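Local coordinates for aromatic-L-amino-acid decarboxylase (Catharanthus roseus, PDB 6EEW) that catalyses the pyridoxal 5'-phosphate-dependent decarboxylation of L-tryptophan to tryptamine and of 5-hydroxy-L-tryptophan to serotonin, working as a homodimer, at the interface of chains A and B. Residues are numbered along the deposited sequence; one frame, centred on the assembly and turned at random. Chains: chain A/B, Aromatic-L-amino-acid decarboxylase.

Contact 1: the interface of chains A and B. Residues chain A 176, 341-342, 366-367; chain B 208, 211-212.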
ATOM      1  N   ILE A 176       5.039   5.607 -15.450  1.00 42.87           N
ATOM      2  CA  ILE A 176       6.336   4.982 -15.700  1.00 45.50           C
ATOM      3  C   ILE A 176       6.260   4.098 -16.939  1.00 47.11           C
ATOM      4  O   ILE A 176       7.198   4.049 -17.744  1.00 41.15           O
ATOM      5  CB  ILE A 176       6.816   4.183 -14.474  1.00 43.91           C
ATOM      6  CG1 ILE A 176       7.206   5.126 -13.328  1.00 44.49           C
ATOM      7  CG2 ILE A 176       7.984   3.289 -14.877  1.00 38.31           C
ATOM      8  CD1 ILE A 176       7.587   4.437 -12.060  1.00 47.71           C
ATOM      9  N   ALA A 341       7.672  -2.003 -18.128  1.00 47.14           N
ATOM     10  CA  ALA A 341       8.083  -0.836 -17.358  1.00 53.74           C
ATOM     11  C   ALA A 341       8.556  -1.220 -15.961  1.00 53.82           C
ATOM     12  O   ALA A 341       9.507  -0.627 -15.442  1.00 49.39           O
ATOM     13  CB  ALA A 341       6.927   0.158 -17.266  1.00 52.93           C
ATOM     14  N   LEU A 342       7.923  -2.222 -15.344  1.00 46.56           N
ATOM     15  CA  LEU A 342       8.098  -2.499 -13.921  1.00 48.92           C
ATOM     16  C   LEU A 342       9.085  -3.632 -13.641  1.00 57.28           C
ATOM     17  O   LEU A 342       9.016  -4.261 -12.579  1.00 63.52           O
ATOM     18  CB  LEU A 342       6.748  -2.820 -13.279  1.00 48.46           C
ATOM     19  CG  LEU A 342       5.978  -1.660 -12.654  1.00 51.07           C
ATOM     20  CD1 LEU A 342       6.133  -0.387 -13.496  1.00 50.47           C
ATOM     21  CD2 LEU A 342       4.509  -2.032 -12.505  1.00 54.90           C
ATOM     22  N   GLN A 366       3.058  -3.966  -9.953  1.00 44.05           N
ATOM     23  CA  GLN A 366       3.038  -3.014  -8.860  1.00 42.16           C
ATOM     24  C   GLN A 366       4.454  -2.638  -8.483  1.00 48.93           C
ATOM     25  O   GLN A 366       5.434  -3.207  -8.967  1.00 50.89           O
ATOM     26  CB  GLN A 366       2.324  -3.597  -7.661  1.00 40.41           C
ATOM     27  CG  GLN A 366       2.931  -4.931  -7.255  1.00 43.71           C
ATOM     28  CD  GLN A 366       2.383  -5.408  -5.942  1.00 45.77           C
ATOM     29  OE1 GLN A 366       1.185  -5.262  -5.690  1.00 42.25           O
ATOM     30  NE2 GLN A 366       3.242  -6.007  -5.101  1.00 42.53           N
ATOM     31  N   ILE A 367       4.542  -1.671  -7.573  1.00 50.18           N
ATOM     32  CA  ILE A 367       5.831  -1.148  -7.152  1.00 45.31           C
ATOM     33  C   ILE A 367       6.572  -2.161  -6.285  1.00 51.52           C
ATOM     34  O   ILE A 367       7.787  -2.355  -6.430  1.00 50.80           O
ATOM     35  CB  ILE A 367       5.623   0.204  -6.449  1.00 50.28           C
ATOM     36  CG1 ILE A 367       5.258   1.258  -7.507  1.00 49.24           C
ATOM     37  CG2 ILE A 367       6.857   0.591  -5.651  1.00 59.15           C
ATOM     38  CD1 ILE A 367       4.929   2.608  -6.945  1.00 51.34           C
TER
ATOM     39  N   LYS B 208      14.796  -2.833  -9.912  1.00 46.92           N
ATOM     40  CA  LYS B 208      13.449  -2.377 -10.240  1.00 47.46           C
ATOM     41  C   LYS B 208      13.172  -1.016  -9.619  1.00 46.77           C
ATOM     42  O   LYS B 208      12.738  -0.085 -10.304  1.00 48.98           O
ATOM     43  CB  LYS B 208      12.430  -3.415  -9.784  1.00 44.45           C
ATOM     44  CG  LYS B 208      10.969  -2.977  -9.837  1.00 43.03           C
ATOM     45  CD  LYS B 208      10.098  -4.153  -9.485  1.00 42.95           C
ATOM     46  CE  LYS B 208       8.619  -3.803  -9.502  1.00 42.56           C
ATOM     47  NZ  LYS B 208       7.814  -5.037  -9.385  1.00 51.70           N
ATOM     48  N   LYS B 211      15.058   1.726 -11.392  1.00 53.09           N
ATOM     49  CA  LYS B 211      14.458   1.975 -12.691  1.00 54.77           C
ATOM     50  C   LYS B 211      13.170   2.790 -12.562  1.00 52.67           C
ATOM     51  O   LYS B 211      12.918   3.697 -13.361  1.00 49.67           O
ATOM     52  CB  LYS B 211      14.203   0.638 -13.387  1.00 56.81           C
ATOM     53  CG  LYS B 211      13.512   0.761 -14.740  1.00 52.59           C
ATOM     54  CD  LYS B 211      13.224  -0.606 -15.338  1.00 48.34           C
ATOM     55  CE  LYS B 211      12.664  -0.451 -16.734  1.00 49.23           C
ATOM     56  NZ  LYS B 211      12.443  -1.756 -17.405  1.00 53.66           N
ATOM     57  N   LEU B 212      12.340   2.487 -11.562  1.00 48.13           N
ATOM     58  CA  LEU B 212      11.126   3.277 -11.376  1.00 44.24           C
ATOM     59  C   LEU B 212      11.457   4.750 -11.227  1.00 48.71           C
ATOM     60  O   LEU B 212      10.692   5.612 -11.677  1.00 46.56           O
ATOM     61  CB  LEU B 212      10.366   2.814 -10.143  1.00 42.84           C
ATOM     62  CG  LEU B 212       9.831   1.392 -10.060  1.00 42.57           C
ATOM     63  CD1 LEU B 212       8.958   1.307  -8.840  1.00 56.71           C
ATOM     64  CD2 LEU B 212       9.065   0.984 -11.302  1.00 42.69           C
TER
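The flat groups that B:Lys208 meets in chain A are peptide units, approached at their oxygen ends. Its ammonium NZ donates a hydrogen bond of 3.0 Å to the backbone O of A:Gln366 and comes in nearly end-on, with a C=O...N angle of 163°. The aliphatic stem of the same lysine runs past a second carbonyl, with CD 3.3 Å from A:Leu342 O. The stem gets there because CG lies anti to the backbone N (chi1 170°) and the rest of the chain is fully extended, which carries the amine from helix 206-212 to the loop at A:Gln366. Two backbone oxygens, one bonded and one nearby, would suit a positive charge on NZ. One helical turn on, B:Lys211 is likewise extended, and its CE passes 3.4 Å from A:Ala341 O at the end of helix 335-341.

Beside these polar contacts lies an apolar cluster around B:Leu212. Its two methyl branches part: CD1 goes to A:Ile367, 3.9 Å from CG2, while CD2 sits between A:Leu342 CD1, at 3.9 Å, and A:Ile176 CD1, at 3.8 Å. A:Ile176, from helix 167-186, crosses B:Leu212 at about a right angle and presents its terminal methyl. A:Ile176 CD1 also touches B:Leu212 CB at 3.7 Å. The same A:Ile176 CD1 rests 3.3 Å from the backbone oxygen, B:Leu212 O.

Contact 2: the interface of chains A and B. Residues chain A 383-386, 389; chain B 19, 69-71.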
ATOM      1  N   ARG A 383     -20.620 -10.114  -4.389  1.00 41.09           N
ATOM      2  CA  ARG A 383     -21.501 -11.251  -4.141  1.00 43.31           C
ATOM      3  C   ARG A 383     -22.567 -10.947  -3.091  1.00 52.04           C
ATOM      4  O   ARG A 383     -23.684 -11.462  -3.188  1.00 59.24           O
ATOM      5  CB  ARG A 383     -20.694 -12.477  -3.721  1.00 35.74           C
ATOM      6  CG  ARG A 383     -19.929 -13.110  -4.855  1.00 40.60           C
ATOM      7  CD  ARG A 383     -19.501 -14.531  -4.501  1.00 40.97           C
ATOM      8  NE  ARG A 383     -20.641 -15.417  -4.350  1.00 37.49           N
ATOM      9  CZ  ARG A 383     -20.562 -16.683  -3.944  1.00 43.49           C
ATOM     10  NH1 ARG A 383     -19.391 -17.234  -3.623  1.00 49.82           N
ATOM     11  NH2 ARG A 383     -21.652 -17.403  -3.871  1.00 40.05           N
ATOM     12  N   SER A 384     -22.249 -10.119  -2.092  0.66 51.57           N
ATOM     13  CA  SER A 384     -23.164  -9.945  -0.975  0.66 51.74           C
ATOM     14  C   SER A 384     -24.256  -8.928  -1.271  0.66 53.51           C
ATOM     15  O   SER A 384     -25.336  -9.001  -0.675  0.66 55.04           O
ATOM     16  CB  SER A 384     -22.378  -9.530   0.267  0.66 50.05           C
ATOM     17  OG  SER A 384     -21.229 -10.353   0.439  0.66 47.86           O
ATOM     18  N   TYR A 385     -24.006  -7.980  -2.176  1.00 53.81           N
ATOM     19  CA  TYR A 385     -24.990  -6.957  -2.483  1.00 54.51           C
ATOM     20  C   TYR A 385     -25.589  -7.054  -3.878  1.00 59.00           C
ATOM     21  O   TYR A 385     -26.785  -6.779  -4.035  1.00 49.80           O
ATOM     22  CB  TYR A 385     -24.379  -5.568  -2.259  1.00 52.86           C
ATOM     23  CG  TYR A 385     -23.922  -5.441  -0.821  1.00 61.11           C
ATOM     24  CD1 TYR A 385     -24.752  -5.849   0.220  1.00 66.72           C
ATOM     25  CD2 TYR A 385     -22.660  -4.962  -0.496  1.00 54.62           C
ATOM     26  CE1 TYR A 385     -24.348  -5.758   1.544  1.00 64.61           C
ATOM     27  CE2 TYR A 385     -22.249  -4.866   0.827  1.00 53.16           C
ATOM     28  CZ  TYR A 385     -23.093  -5.261   1.843  1.00 61.49           C
ATOM     29  OH  TYR A 385     -22.682  -5.177   3.161  1.00 62.16           O
ATOM     30  N   GLY A 386     -24.837  -7.476  -4.890  1.00 57.97           N
ATOM     31  CA  GLY A 386     -25.409  -7.501  -6.216  1.00 48.00           C
ATOM     32  C   GLY A 386     -25.301  -6.168  -6.920  1.00 48.70           C
ATOM     33  O   GLY A 386     -25.313  -5.097  -6.292  1.00 52.66           O
ATOM     34  N   ASN A 389     -28.210  -3.606  -6.178  1.00 52.17           N
ATOM     35  CA  ASN A 389     -28.088  -2.880  -4.914  1.00 53.38           C
ATOM     36  C   ASN A 389     -26.930  -1.886  -4.921  1.00 53.93           C
ATOM     37  O   ASN A 389     -27.047  -0.797  -4.345  1.00 59.92           O
ATOM     38  CB  ASN A 389     -27.921  -3.864  -3.764  1.00 57.03           C
ATOM     39  CG  ASN A 389     -29.210  -4.542  -3.413  1.00 57.76           C
ATOM     40  OD1 ASN A 389     -30.261  -3.908  -3.421  1.00 60.09           O
ATOM     41  ND2 ASN A 389     -29.148  -5.835  -3.114  1.00 57.11           N
TER
ATOM     42  N   PHE B  19     -31.873  -0.125   1.249  1.00 89.24           N
ATOM     43  CA  PHE B  19     -30.634  -0.902   1.249  1.00 88.19           C
ATOM     44  C   PHE B  19     -29.555  -0.246   2.127  1.00 86.37           C
ATOM     45  O   PHE B  19     -29.091   0.862   1.843  1.00 88.54           O
ATOM     46  CB  PHE B  19     -30.137  -1.093  -0.191  1.00 85.71           C
ATOM     47  CG  PHE B  19     -28.732  -1.621  -0.285  1.00 87.02           C
ATOM     48  CD1 PHE B  19     -28.404  -2.864   0.236  1.00 87.04           C
ATOM     49  CD2 PHE B  19     -27.739  -0.877  -0.912  1.00 84.78           C
ATOM     50  CE1 PHE B  19     -27.109  -3.347   0.151  1.00 82.34           C
ATOM     51  CE2 PHE B  19     -26.444  -1.355  -1.003  1.00 80.54           C
ATOM     52  CZ  PHE B  19     -26.129  -2.594  -0.473  1.00 78.22           C
ATOM     53  N   TYR B  69     -26.392 -10.064 -10.463  1.00 52.32           N
ATOM     54  CA  TYR B  69     -27.326  -8.952 -10.376  1.00 49.40           C
ATOM     55  C   TYR B  69     -27.921  -8.859  -8.984  1.00 47.68           C
ATOM     56  O   TYR B  69     -28.012  -7.764  -8.409  1.00 41.08           O
ATOM     57  CB  TYR B  69     -28.423  -9.101 -11.437  1.00 48.08           C
ATOM     58  CG  TYR B  69     -27.919  -8.680 -12.790  1.00 48.28           C
ATOM     59  CD1 TYR B  69     -27.681  -7.341 -13.058  1.00 44.46           C
ATOM     60  CD2 TYR B  69     -27.637  -9.612 -13.779  1.00 48.02           C
ATOM     61  CE1 TYR B  69     -27.194  -6.938 -14.274  1.00 50.93           C
ATOM     62  CE2 TYR B  69     -27.151  -9.212 -15.010  1.00 48.96           C
ATOM     63  CZ  TYR B  69     -26.933  -7.870 -15.250  1.00 54.72           C
ATOM     64  OH  TYR B  69     -26.446  -7.443 -16.465  1.00 64.14           O
ATOM     65  N   LEU B  70     -28.273 -10.007  -8.402  1.00 41.14           N
ATOM     66  CA  LEU B  70     -29.023 -10.157  -7.164  1.00 48.65           C
ATOM     67  C   LEU B  70     -28.107 -10.540  -6.008  1.00 55.14           C
ATOM     68  O   LEU B  70     -27.042 -11.126  -6.216  1.00 58.37           O
ATOM     69  CB  LEU B  70     -30.107 -11.227  -7.333  1.00 50.71           C
ATOM     70  CG  LEU B  70     -31.013 -10.954  -8.535  1.00 48.01           C
ATOM     71  CD1 LEU B  70     -32.172 -11.957  -8.607  1.00 47.12           C
ATOM     72  CD2 LEU B  70     -31.501  -9.542  -8.479  1.00 49.18           C
ATOM     73  N   PRO B  71     -28.502 -10.221  -4.779  1.00 55.29           N
ATOM     74  CA  PRO B  71     -27.651 -10.542  -3.625  1.00 51.90           C
ATOM     75  C   PRO B  71     -27.544 -12.038  -3.384  1.00 59.93           C
ATOM     76  O   PRO B  71     -28.453 -12.809  -3.690  1.00 57.99           O
ATOM     77  CB  PRO B  71     -28.356  -9.844  -2.456  1.00 46.96           C
ATOM     78  CG  PRO B  71     -29.793  -9.668  -2.919  1.00 48.11           C
ATOM     79  CD  PRO B  71     -29.717  -9.472  -4.403  1.00 50.61           C
TER
HETATM   80  O   HOH W   1     -28.571  -6.470  -6.244  1.00 42.56           O
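A:Tyr385 and A:Asn389 on the long helix 375-409 of chain A meet two loop segments of chain B: the start of the modelled chain at B:Phe19 and the stretch B:Tyr69 to B:Pro71, just before helix 74-85. B:Phe19 packs against both helix side chains, its CG anti to the backbone N (chi1 168°), which puts the ring against the helix. Its edge points at the tyrosine ring in an edge-to-face pair, with planes at 69° and centroids 5.2 Å apart; A:Tyr385 CD1 lies in the plane of the phenylalanine ring, beside CE1. Over one face of that same ring sits A:Asn389, whose CB is 3.8 Å from the ring centroid, and the asparagine amide continues across the face nearly parallel to it, 13° off.

The amide is held in place within its own helix, where A:Asn389 ND2 donates a 2.7 Å hydrogen bond to A:Tyr385 O. A:Gly386 departs from helical angles here, which may leave this carbonyl for the side chain and for a water. On the other side of the patch B:Pro71 lays its ring near the same turn, its CB 3.6 Å from A:Ser384 O, and its CG and CD approach the asparagine amide nitrogen.

Within this patch no direct polar bond joins the chains, but a water bridges them. It lies 2.9 Å from A:Tyr385 O. A:Asn389 N is also 2.9 Å from the water, and on the partner's side B:Tyr69 O is 2.6 Å from it.

Contact 3: the interface of chains A and B. Residues chain A 92-93, 103-105, 324-325; chain B 117-120.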
ATOM      1  N   TRP A  92     -14.514  10.080  10.344  1.00 57.39           N
ATOM      2  CA  TRP A  92     -14.882   9.845   8.956  1.00 53.66           C
ATOM      3  C   TRP A  92     -16.130   8.981   8.828  1.00 55.89           C
ATOM      4  O   TRP A  92     -16.799   9.028   7.790  1.00 52.21           O
ATOM      5  CB  TRP A  92     -13.720   9.190   8.200  1.00 52.63           C
ATOM      6  CG  TRP A  92     -12.614  10.134   7.799  1.00 52.94           C
ATOM      7  CD1 TRP A  92     -11.667  10.684   8.612  1.00 52.62           C
ATOM      8  CD2 TRP A  92     -12.346  10.632   6.480  1.00 52.32           C
ATOM      9  NE1 TRP A  92     -10.825  11.492   7.881  1.00 52.54           N
ATOM     10  CE2 TRP A  92     -11.222  11.476   6.570  1.00 55.44           C
ATOM     11  CE3 TRP A  92     -12.947  10.443   5.228  1.00 46.77           C
ATOM     12  CZ2 TRP A  92     -10.692  12.136   5.462  1.00 52.72           C
ATOM     13  CZ3 TRP A  92     -12.416  11.093   4.128  1.00 37.92           C
ATOM     14  CH2 TRP A  92     -11.307  11.935   4.257  1.00 47.82           C
ATOM     15  N   MET A  93     -16.443   8.170   9.837  1.00 56.66           N
ATOM     16  CA  MET A  93     -17.591   7.272   9.791  1.00 53.99           C
ATOM     17  C   MET A  93     -18.875   7.905  10.310  1.00 54.47           C
ATOM     18  O   MET A  93     -19.898   7.220  10.361  1.00 57.21           O
ATOM     19  CB  MET A  93     -17.305   5.999  10.591  1.00 50.12           C
ATOM     20  CG  MET A  93     -16.276   5.090   9.963  1.00 52.11           C
ATOM     21  SD  MET A  93     -16.711   4.668   8.277  1.00 60.19           S
ATOM     22  CE  MET A  93     -15.703   5.853   7.380  1.00 52.34           C
ATOM     23  N   ALA A 103     -15.421   8.016   2.650  1.00 42.73           N
ATOM     24  CA  ALA A 103     -14.810   6.703   2.498  1.00 50.44           C
ATOM     25  C   ALA A 103     -15.867   5.697   2.924  1.00 53.44           C
ATOM     26  O   ALA A 103     -16.027   5.414   4.116  1.00 54.64           O
ATOM     27  CB  ALA A 103     -13.527   6.587   3.317  1.00 44.92           C
ATOM     28  N   THR A 104     -16.585   5.157   1.946  1.00 53.49           N
ATOM     29  CA  THR A 104     -17.763   4.351   2.230  1.00 53.80           C
ATOM     30  C   THR A 104     -17.370   2.922   2.579  1.00 53.66           C
ATOM     31  O   THR A 104     -16.343   2.415   2.129  1.00 54.65           O
ATOM     32  CB  THR A 104     -18.720   4.379   1.040  1.00 47.29           C
ATOM     33  OG1 THR A 104     -18.098   3.770  -0.101  1.00 46.46           O
ATOM     34  CG2 THR A 104     -19.034   5.809   0.710  1.00 45.35           C
ATOM     35  N   VAL A 105     -18.200   2.274   3.396  1.00 54.13           N
ATOM     36  CA  VAL A 105     -17.870   0.975   3.971  1.00 54.14           C
ATOM     37  C   VAL A 105     -19.102   0.077   3.928  1.00 55.73           C
ATOM     38  O   VAL A 105     -20.201   0.508   3.578  1.00 50.05           O
ATOM     39  CB  VAL A 105     -17.352   1.104   5.419  1.00 49.24           C
ATOM     40  CG1 VAL A 105     -16.131   2.032   5.474  1.00 36.10           C
ATOM     41  CG2 VAL A 105     -18.465   1.600   6.348  1.00 49.25           C
ATOM     42  N   TYR A 324     -13.305  -0.797   2.434  1.00 40.64           N
ATOM     43  CA  TYR A 324     -12.531   0.051   3.320  1.00 50.26           C
ATOM     44  C   TYR A 324     -11.246   0.470   2.610  1.00 50.67           C
ATOM     45  O   TYR A 324     -10.882  -0.082   1.566  1.00 53.98           O
ATOM     46  CB  TYR A 324     -12.239  -0.683   4.633  1.00 48.36           C
ATOM     47  CG  TYR A 324     -13.439  -0.831   5.559  1.00 48.19           C
ATOM     48  CD1 TYR A 324     -14.420  -1.788   5.330  1.00 49.18           C
ATOM     49  CD2 TYR A 324     -13.572  -0.018   6.680  1.00 46.42           C
ATOM     50  CE1 TYR A 324     -15.498  -1.926   6.182  1.00 48.97           C
ATOM     51  CE2 TYR A 324     -14.651  -0.149   7.528  1.00 52.02           C
ATOM     52  CZ  TYR A 324     -15.602  -1.099   7.281  1.00 51.87           C
ATOM     53  OH  TYR A 324     -16.667  -1.214   8.136  1.00 56.86           O
ATOM     54  N   LEU A 325     -10.563   1.475   3.159  1.00 48.97           N
ATOM     55  CA  LEU A 325      -9.170   1.683   2.771  1.00 53.54           C
ATOM     56  C   LEU A 325      -8.367   0.434   3.103  1.00 48.20           C
ATOM     57  O   LEU A 325      -8.576  -0.180   4.150  1.00 44.20           O
ATOM     58  CB  LEU A 325      -8.568   2.880   3.505  1.00 54.93           C
ATOM     59  CG  LEU A 325      -8.789   4.294   2.969  1.00 52.44           C
ATOM     60  CD1 LEU A 325     -10.217   4.755   3.256  1.00 52.11           C
ATOM     61  CD2 LEU A 325      -7.753   5.255   3.542  1.00 51.28           C
TER
ATOM     62  N   THR B 117      -9.255  -0.465  10.702  1.00 50.82           N
ATOM     63  CA  THR B 117     -10.112  -0.540   9.529  1.00 51.58           C
ATOM     64  C   THR B 117     -11.495   0.011   9.847  1.00 50.17           C
ATOM     65  O   THR B 117     -12.006   0.887   9.139  1.00 50.05           O
ATOM     66  CB  THR B 117     -10.201  -1.985   9.033  1.00 51.05           C
ATOM     67  OG1 THR B 117      -8.908  -2.433   8.605  1.00 56.29           O
ATOM     68  CG2 THR B 117     -11.167  -2.088   7.866  1.00 48.18           C
ATOM     69  N   ALA B 118     -12.082  -0.443  10.955  1.00 51.05           N
ATOM     70  CA  ALA B 118     -13.427  -0.009  11.312  1.00 46.55           C
ATOM     71  C   ALA B 118     -13.514   1.505  11.403  1.00 50.36           C
ATOM     72  O   ALA B 118     -14.502   2.105  10.960  1.00 54.61           O
ATOM     73  CB  ALA B 118     -13.861  -0.661  12.621  1.00 40.10           C
ATOM     74  N   LEU B 119     -12.510   2.140  12.008  1.00 47.36           N
ATOM     75  CA  LEU B 119     -12.503   3.599  12.065  1.00 51.98           C
ATOM     76  C   LEU B 119     -12.375   4.206  10.670  1.00 50.94           C
ATOM     77  O   LEU B 119     -12.935   5.276  10.400  1.00 49.01           O
ATOM     78  CB  LEU B 119     -11.384   4.091  12.981  1.00 50.85           C
ATOM     79  CG  LEU B 119     -11.431   3.741  14.480  1.00 55.16           C
ATOM     80  CD1 LEU B 119     -10.187   4.278  15.164  1.00 51.48           C
ATOM     81  CD2 LEU B 119     -12.697   4.237  15.196  1.00 56.35           C
ATOM     82  N   ASN B 120     -11.613   3.553   9.783  1.00 49.19           N
ATOM     83  CA  ASN B 120     -11.533   3.894   8.356  1.00 50.33           C
ATOM     84  C   ASN B 120     -11.301   5.386   8.126  1.00 54.05           C
ATOM     85  O   ASN B 120     -11.936   6.019   7.279  1.00 50.53           O
ATOM     86  CB  ASN B 120     -12.781   3.426   7.602  1.00 55.00           C
ATOM     87  CG  ASN B 120     -12.560   3.353   6.096  1.00 54.64           C
ATOM     88  OD1 ASN B 120     -11.503   2.918   5.624  1.00 48.28           O
ATOM     89  ND2 ASN B 120     -13.561   3.782   5.331  1.00 56.59           N
TER
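B:Asn120 pushes its side chain into chain A between A:Met93, A:Val105, A:Tyr324 and A:Leu325. Its OD1 accepts a hydrogen bond from A:Leu325 N at 3.0 Å, 160° at the hydrogen, with the donor tilted 19° from the amide carbonyl plane. The side chains of B:Asn120 and A:Val105 point toward each other tip to tip, with CG1 of the valine 3.9 Å from the asparagine CG, while the terminal methyl CE of A:Met93 reaches the asparagine CB at 3.8 Å. A:Tyr324 offers its CD2 to the asparagine CG. The same ring is crossed at about a right angle by B:Thr117, whose CG2 lies 3.4 Å from CD2.

Behind these contacts, A:Val105 CG1 rests over one face of the tyrosine ring, toward the rim, and may help to fix its rotation. The asparagine follows directly on helix 107-119; its backbone is left-handed helical, and CG stands anti to the backbone N (chi1 -162°), aiming the amide into chain A.

Chain A contributes A:Trp92, A:Phe100, A:Phe101 and A:Pro102 to tryptophan binding, and the stretch just after B:Asn120 carries B:Val122 and B:Phe124. The contact thus sits where, as in this decarboxylase family, the active site is built at the dimer interface, with residues likely from both subunits.

Three separate parts of one two-fold dimer interface are represented, with no residue in common, and each recurs with the chains exchanged. The C-alpha centres of contact 2 and contact 3 are about 20 Å apart, whereas contact 1 lies about 30 Å from contact 3 and about 37 Å from contact 2. Pocket residues flank the interface on both chains: A:Lys319, which carries the cofactor, precedes contact 3, B:Val122 and B:Phe124 follow its B:Asn120, and A:Thr369 and A:Gly370, probably serving the partner's pocket, follow contact 1. Contact 2 instead ties a long helix to the partner's N-terminal region. Dimerisation and active-site construction thus appear coupled.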